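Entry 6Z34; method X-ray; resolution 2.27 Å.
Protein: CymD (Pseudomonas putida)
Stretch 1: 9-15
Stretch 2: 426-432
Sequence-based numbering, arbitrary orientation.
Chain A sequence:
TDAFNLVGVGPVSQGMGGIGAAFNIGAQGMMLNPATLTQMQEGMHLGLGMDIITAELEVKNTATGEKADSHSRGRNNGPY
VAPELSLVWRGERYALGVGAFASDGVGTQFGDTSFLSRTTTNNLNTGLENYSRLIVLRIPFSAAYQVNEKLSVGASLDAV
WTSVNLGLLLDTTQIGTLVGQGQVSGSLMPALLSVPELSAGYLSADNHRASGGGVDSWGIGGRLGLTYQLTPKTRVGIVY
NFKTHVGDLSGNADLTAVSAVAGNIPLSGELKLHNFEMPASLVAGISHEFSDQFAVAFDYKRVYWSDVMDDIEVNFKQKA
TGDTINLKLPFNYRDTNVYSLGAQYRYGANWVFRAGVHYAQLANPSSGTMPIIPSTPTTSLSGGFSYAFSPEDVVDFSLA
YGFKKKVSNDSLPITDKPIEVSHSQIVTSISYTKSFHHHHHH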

# COMPACT_ATOMS: atom_id res chain seq x y z
N VAL A 9 6.68 -6.91 0.46
CA VAL A 9 7.29 -5.98 -0.49
C VAL A 9 8.32 -6.73 -1.32
O VAL A 9 9.39 -7.10 -0.82
CB VAL A 9 7.94 -4.78 0.21
CG1 VAL A 9 8.33 -3.74 -0.82
CG2 VAL A 9 7.00 -4.19 1.24
N GLY A 10 8.00 -6.94 -2.60
CA GLY A 10 8.90 -7.61 -3.52
C GLY A 10 8.68 -9.12 -3.53
O GLY A 10 8.00 -9.67 -2.66
N PRO A 11 9.26 -9.81 -4.51
CA PRO A 11 8.93 -11.24 -4.70
C PRO A 11 9.48 -12.16 -3.63
O PRO A 11 8.95 -13.27 -3.47
CB PRO A 11 9.53 -11.58 -6.08
CG PRO A 11 9.91 -10.24 -6.69
CD PRO A 11 10.17 -9.31 -5.55
N VAL A 12 10.51 -11.76 -2.90
CA VAL A 12 11.09 -12.65 -1.90
C VAL A 12 10.25 -12.63 -0.64
O VAL A 12 9.91 -13.68 -0.07
CB VAL A 12 12.55 -12.25 -1.61
CG1 VAL A 12 13.11 -13.09 -0.51
CG2 VAL A 12 13.43 -12.35 -2.88
N SER A 13 9.91 -11.42 -0.17
CA SER A 13 8.98 -11.28 0.93
C SER A 13 7.60 -11.85 0.57
O SER A 13 7.04 -12.65 1.33
CB SER A 13 8.88 -9.80 1.30
OG SER A 13 7.68 -9.52 1.93
N GLN A 14 7.05 -11.48 -0.59
CA GLN A 14 5.72 -11.97 -0.95
C GLN A 14 5.72 -13.48 -1.15
O GLN A 14 4.75 -14.15 -0.82
CB GLN A 14 5.20 -11.28 -2.22
CG GLN A 14 4.72 -9.85 -2.02
CD GLN A 14 4.28 -9.19 -3.31
OE1 GLN A 14 3.67 -9.83 -4.17
NE2 GLN A 14 4.58 -7.90 -3.46
N GLY A 15 6.80 -14.04 -1.71
CA GLY A 15 6.86 -15.48 -1.87
C GLY A 15 6.84 -16.22 -0.55
O GLY A 15 6.51 -17.42 -0.52
N ILE A 426 -5.06 -12.36 -7.07
CA ILE A 426 -3.80 -12.99 -7.45
C ILE A 426 -2.79 -11.89 -7.71
O ILE A 426 -3.01 -11.02 -8.56
CB ILE A 426 -3.96 -13.89 -8.68
CG1 ILE A 426 -4.86 -15.08 -8.35
CG2 ILE A 426 -2.61 -14.35 -9.18
CD1 ILE A 426 -4.96 -16.10 -9.46
N VAL A 427 -1.67 -11.94 -6.99
CA VAL A 427 -0.61 -10.96 -7.11
C VAL A 427 0.61 -11.69 -7.65
O VAL A 427 1.18 -12.57 -6.97
CB VAL A 427 -0.29 -10.29 -5.76
CG1 VAL A 427 0.85 -9.29 -5.92
CG2 VAL A 427 -1.51 -9.62 -5.20
N THR A 428 1.00 -11.36 -8.87
CA THR A 428 2.21 -11.88 -9.48
C THR A 428 3.31 -10.85 -9.31
O THR A 428 3.13 -9.68 -9.66
CB THR A 428 1.99 -12.17 -10.96
OG1 THR A 428 0.97 -13.16 -11.11
CG2 THR A 428 3.27 -12.71 -11.58
N SER A 429 4.46 -11.29 -8.80
CA SER A 429 5.56 -10.39 -8.48
C SER A 429 6.84 -10.91 -9.12
O SER A 429 7.19 -12.09 -8.98
CB SER A 429 5.73 -10.26 -6.97
OG SER A 429 6.48 -9.11 -6.63
N ILE A 430 7.54 -10.03 -9.81
CA ILE A 430 8.71 -10.40 -10.57
C ILE A 430 9.72 -9.27 -10.44
O ILE A 430 9.36 -8.09 -10.47
CB ILE A 430 8.32 -10.71 -12.03
CG1 ILE A 430 9.55 -11.10 -12.87
CG2 ILE A 430 7.57 -9.56 -12.63
CD1 ILE A 430 9.98 -12.55 -12.68
N SER A 431 10.99 -9.62 -10.23
CA SER A 431 12.02 -8.61 -10.10
C SER A 431 13.34 -9.11 -10.66
O SER A 431 13.60 -10.31 -10.75
CB SER A 431 12.22 -8.17 -8.64
OG SER A 431 13.02 -9.10 -7.95
N TYR A 432 14.18 -8.16 -11.05
CA TYR A 432 15.52 -8.43 -11.52
C TYR A 432 16.48 -7.56 -10.72
O TYR A 432 16.23 -6.37 -10.53
CB TYR A 432 15.67 -8.16 -13.03
CG TYR A 432 17.11 -8.09 -13.46
CD1 TYR A 432 17.73 -6.86 -13.62
CD2 TYR A 432 17.87 -9.24 -13.63
CE1 TYR A 432 19.05 -6.78 -13.97
CE2 TYR A 432 19.21 -9.16 -14.00
CZ TYR A 432 19.79 -7.93 -14.16
OH TYR A 432 21.10 -7.81 -14.52
O HOH W 1 3.39 -12.24 -5.23

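Val9 directs its CA-to-CB bond away from the strand, and its side chain makes no contact with it. Its backbone instead serves the helix that follows: Val9 N donates to Ser13 OG at 3.2 Å with an N-H...O angle of 141°, and Ser13 adopts the t rotamer at 156°.

Gly10 has phi/psi of 90/168, where a CB would be jammed against the preceding carbonyl oxygen, so the backbone itself calls for glycine. Its contact with the strand is slight, Gly10 C lying 3.8 Å from Ser429 OG.

Pro11 has the largest area covered by the strand, 74 Å². Pro11 CA is 5.1 Å from Ser429 CA, the closest backbone register between the stretches, and the Pro11 CA-to-CB bond points toward the strand. Pro11 CG packs 3.6 Å from Ser429 OG and 3.5 Å from Ser431 OG, so one ring carbon meets two serines that point the same way from alternate strand positions. Pro11 CG also approaches the backbone at Ile430 C, 3.9 Å away. The proline nitrogen has no hydrogen to donate and, as an amide, is a poor acceptor, so the 3.6 Å between Pro11 N and Ser429 OG is packing; that hydroxyl is hydrogen-bonded elsewhere in the structure.

Val12 and Ser13 make no contact with the strand. One helical turn beyond Gly10, Gln14 N donates to Gly10 O at 2.9 Å, and the Gln14 CA-to-CB bond points toward the strand. With chi1 at -75° (m) and chi2 at 177° (t), the side chain extends until Gln14 OE1 lies 3.4 Å from Val427 CG1 and 3.5 Å from Ser429 CB. One water bridges the interface, its O donating to Gln14 OE1 at 2.6 Å and to Val427 O at 2.8 Å.

Gly15 does not touch the strand; Gly15 N donates to Pro11 O at 2.9 Å. The two stretches bury 238 Å², both sides summed, with no direct hydrogen bond between them.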